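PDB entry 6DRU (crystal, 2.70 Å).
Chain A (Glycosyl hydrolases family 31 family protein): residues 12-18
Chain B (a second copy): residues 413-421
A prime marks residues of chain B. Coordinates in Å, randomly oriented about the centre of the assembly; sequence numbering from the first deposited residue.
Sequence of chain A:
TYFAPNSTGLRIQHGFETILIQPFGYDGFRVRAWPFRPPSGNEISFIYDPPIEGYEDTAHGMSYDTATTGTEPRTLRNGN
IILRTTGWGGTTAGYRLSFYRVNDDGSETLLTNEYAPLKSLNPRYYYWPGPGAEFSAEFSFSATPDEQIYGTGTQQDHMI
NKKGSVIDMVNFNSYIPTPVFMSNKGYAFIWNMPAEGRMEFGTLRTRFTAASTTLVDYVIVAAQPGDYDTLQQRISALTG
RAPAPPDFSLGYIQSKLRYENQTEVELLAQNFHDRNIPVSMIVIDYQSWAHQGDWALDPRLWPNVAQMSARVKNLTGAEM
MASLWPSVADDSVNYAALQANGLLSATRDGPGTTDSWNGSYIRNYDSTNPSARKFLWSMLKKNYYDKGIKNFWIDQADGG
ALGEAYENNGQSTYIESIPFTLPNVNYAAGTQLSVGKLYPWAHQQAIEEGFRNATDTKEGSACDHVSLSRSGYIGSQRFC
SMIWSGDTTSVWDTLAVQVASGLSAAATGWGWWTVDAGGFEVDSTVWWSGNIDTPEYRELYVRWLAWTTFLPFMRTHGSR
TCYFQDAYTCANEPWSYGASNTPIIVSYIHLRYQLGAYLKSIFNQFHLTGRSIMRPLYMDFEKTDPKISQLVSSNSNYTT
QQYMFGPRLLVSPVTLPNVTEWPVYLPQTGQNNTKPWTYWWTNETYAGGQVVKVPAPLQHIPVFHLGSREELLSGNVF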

# COMPACT_ATOMS: atom_id res chain seq x y z
N ILE A 12 22.98 -17.75 -10.96
CA ILE A 12 22.41 -17.38 -12.25
C ILE A 12 21.96 -15.93 -12.18
O ILE A 12 21.28 -15.52 -11.22
CB ILE A 12 21.24 -18.29 -12.63
CG1 ILE A 12 21.69 -19.75 -12.67
CG2 ILE A 12 20.65 -17.88 -13.97
CD1 ILE A 12 20.56 -20.73 -12.89
N GLN A 13 22.34 -15.14 -13.18
CA GLN A 13 21.89 -13.76 -13.31
C GLN A 13 20.85 -13.73 -14.43
O GLN A 13 21.19 -13.66 -15.61
CB GLN A 13 23.06 -12.82 -13.61
CG GLN A 13 22.71 -11.35 -13.50
CD GLN A 13 22.25 -10.96 -12.11
OE1 GLN A 13 22.90 -11.27 -11.12
NE2 GLN A 13 21.11 -10.28 -12.04
N HIS A 14 19.58 -13.78 -14.04
CA HIS A 14 18.46 -13.84 -14.98
C HIS A 14 17.75 -12.49 -14.95
O HIS A 14 16.80 -12.29 -14.19
CB HIS A 14 17.51 -14.98 -14.62
CG HIS A 14 16.33 -15.10 -15.53
ND1 HIS A 14 15.04 -15.22 -15.06
CD2 HIS A 14 16.24 -15.12 -16.88
CE1 HIS A 14 14.21 -15.31 -16.08
NE2 HIS A 14 14.91 -15.25 -17.20
N GLY A 15 18.22 -11.57 -15.78
CA GLY A 15 17.70 -10.21 -15.70
C GLY A 15 18.08 -9.60 -14.37
O GLY A 15 19.23 -9.66 -13.93
N PHE A 16 17.09 -9.00 -13.69
CA PHE A 16 17.35 -8.38 -12.40
C PHE A 16 17.29 -9.35 -11.23
O PHE A 16 17.62 -8.96 -10.11
CB PHE A 16 16.36 -7.23 -12.16
CG PHE A 16 14.91 -7.63 -12.27
CD1 PHE A 16 14.27 -8.24 -11.21
CD2 PHE A 16 14.19 -7.37 -13.42
CE1 PHE A 16 12.94 -8.60 -11.30
CE2 PHE A 16 12.86 -7.73 -13.52
CZ PHE A 16 12.24 -8.34 -12.46
N GLU A 17 16.87 -10.60 -11.45
CA GLU A 17 16.78 -11.57 -10.38
C GLU A 17 18.00 -12.48 -10.37
O GLU A 17 18.50 -12.88 -11.43
CB GLU A 17 15.49 -12.40 -10.49
CG GLU A 17 15.45 -13.39 -11.64
CD GLU A 17 14.41 -14.48 -11.45
OE1 GLU A 17 14.03 -14.75 -10.29
OE2 GLU A 17 13.97 -15.06 -12.46
N THR A 18 18.49 -12.79 -9.17
CA THR A 18 19.63 -13.67 -8.98
C THR A 18 19.16 -14.95 -8.30
O THR A 18 18.45 -14.89 -7.29
CB THR A 18 20.71 -12.99 -8.13
OG1 THR A 18 21.08 -11.75 -8.74
CG2 THR A 18 21.93 -13.88 -8.01
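Chain B (413-421) TYIESIPFT

A short helix in chain B, with the loop that follows it, packs against a β-hairpin turn of chain A, in a contact held by one hydrogen bond, two edge-to-face aromatic pairs and apolar packing. In chain A, strand 12-14 and the strand starting at Glu17 are joined by a type II' turn from His14 to Glu17, closed by His14 N to Glu17 O (3.0 Å) and Glu17 N to His14 O (3.2 Å). Helix 413-417 of chain B runs nearly perpendicular to strand 12-14, at 92°, but their axes stay 10.7 Å apart, so side chains and the following loop make most of the contact. The closest CA atoms are those of Gly15 and Ile418′, 5.6 Å apart. Gly15 has phi 64°, which favours glycine, and an ideal CB there would lie 2.4 Å from Ile418′ CG2, a clash.

The hydrogen bond runs from His14 NE2 to Ser417′ OG (2.8 Å, 167°). The imidazole is held from its other nitrogen, since His14 ND1 donates to Glu17 OE2 (2.8 Å), while Ser417′ OG in turn donates to Tyr414′ O (2.5 Å). The same imidazole turns its edge to the face of Tyr414′, with planes at 85° and His14 CD2 3.9 Å from Tyr414′ CZ. Gln13 O lies 3.0 Å from Tyr414′ OH, but the angle is too poor for a hydrogen bond.

Beyond the helix, Ile418′ (phi/psi -65/128°) and Phe420′ (-70/132°) have extended backbones, with a tight turn at Pro419′ (-75/65°), where Phe420′ N donates to Ile418′ O (2.6 Å). Phe16, at chi1 55° (p), brings its ring to this segment: CE2 is 3.7 Å from Ile418′ CG2 and also 3.7 Å from Phe420′ CE1, the latter in an edge-to-face pair with planes at 73°. Phe16 CZ approaches Pro419′ O at 3.2 Å, near the plane of the Phe16 ring.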

# COMPACT_ATOMS: atom_id res chain seq x y z
N THR B 413 12.96 -14.34 -26.16
CA THR B 413 12.35 -15.20 -25.15
C THR B 413 13.08 -15.10 -23.82
O THR B 413 12.47 -15.32 -22.76
CB THR B 413 12.33 -16.65 -25.63
OG1 THR B 413 13.67 -17.15 -25.68
CG2 THR B 413 11.72 -16.74 -27.02
N TYR B 414 14.37 -14.77 -23.83
CA TYR B 414 15.09 -14.54 -22.59
C TYR B 414 14.54 -13.33 -21.85
O TYR B 414 14.28 -13.39 -20.64
CB TYR B 414 16.59 -14.37 -22.87
CG TYR B 414 17.44 -14.23 -21.62
CD1 TYR B 414 17.63 -12.99 -21.02
CD2 TYR B 414 18.05 -15.34 -21.05
CE1 TYR B 414 18.41 -12.86 -19.88
CE2 TYR B 414 18.83 -15.22 -19.92
CZ TYR B 414 19.00 -13.98 -19.33
OH TYR B 414 19.78 -13.86 -18.20
N ILE B 415 14.35 -12.22 -22.56
CA ILE B 415 13.78 -11.02 -21.94
C ILE B 415 12.35 -11.29 -21.51
O ILE B 415 11.93 -10.87 -20.42
CB ILE B 415 13.87 -9.82 -22.91
CG1 ILE B 415 15.33 -9.41 -23.10
CG2 ILE B 415 13.05 -8.66 -22.40
CD1 ILE B 415 15.52 -8.35 -24.15
N GLU B 416 11.58 -11.99 -22.34
CA GLU B 416 10.21 -12.33 -21.98
C GLU B 416 10.16 -13.17 -20.71
O GLU B 416 9.19 -13.09 -19.94
CB GLU B 416 9.53 -13.08 -23.13
CG GLU B 416 9.18 -12.20 -24.33
CD GLU B 416 8.73 -13.02 -25.53
OE1 GLU B 416 9.02 -14.23 -25.56
OE2 GLU B 416 8.09 -12.45 -26.44
N SER B 417 11.19 -13.98 -20.47
CA SER B 417 11.22 -14.83 -19.28
C SER B 417 11.64 -14.08 -18.03
O SER B 417 11.42 -14.59 -16.92
CB SER B 417 12.17 -16.01 -19.51
OG SER B 417 13.51 -15.56 -19.66
N ILE B 418 12.23 -12.90 -18.17
CA ILE B 418 12.58 -12.10 -16.98
C ILE B 418 11.31 -11.70 -16.26
O ILE B 418 10.38 -11.15 -16.89
CB ILE B 418 13.41 -10.87 -17.39
CG1 ILE B 418 14.65 -11.30 -18.17
CG2 ILE B 418 13.80 -10.06 -16.17
CD1 ILE B 418 15.45 -10.15 -18.74
N PRO B 419 11.19 -11.95 -14.95
CA PRO B 419 9.91 -11.77 -14.25
C PRO B 419 9.56 -10.31 -13.98
O PRO B 419 9.48 -9.86 -12.84
CB PRO B 419 10.14 -12.56 -12.95
CG PRO B 419 11.60 -12.45 -12.71
CD PRO B 419 12.24 -12.49 -14.07
N PHE B 420 9.34 -9.56 -15.06
CA PHE B 420 8.73 -8.24 -14.92
C PHE B 420 7.27 -8.39 -14.52
O PHE B 420 6.53 -9.18 -15.12
CB PHE B 420 8.85 -7.44 -16.22
CG PHE B 420 10.23 -6.90 -16.48
CD1 PHE B 420 10.66 -5.74 -15.87
CD2 PHE B 420 11.10 -7.56 -17.33
CE1 PHE B 420 11.93 -5.24 -16.11
CE2 PHE B 420 12.37 -7.07 -17.58
CZ PHE B 420 12.78 -5.90 -16.96
N THR B 421 6.86 -7.65 -13.49
CA THR B 421 5.52 -7.80 -12.94
C THR B 421 4.46 -7.39 -13.96
O THR B 421 4.62 -6.41 -14.68
CB THR B 421 5.37 -6.96 -11.67
OG1 THR B 421 6.52 -7.16 -10.84
CG2 THR B 421 4.13 -7.38 -10.90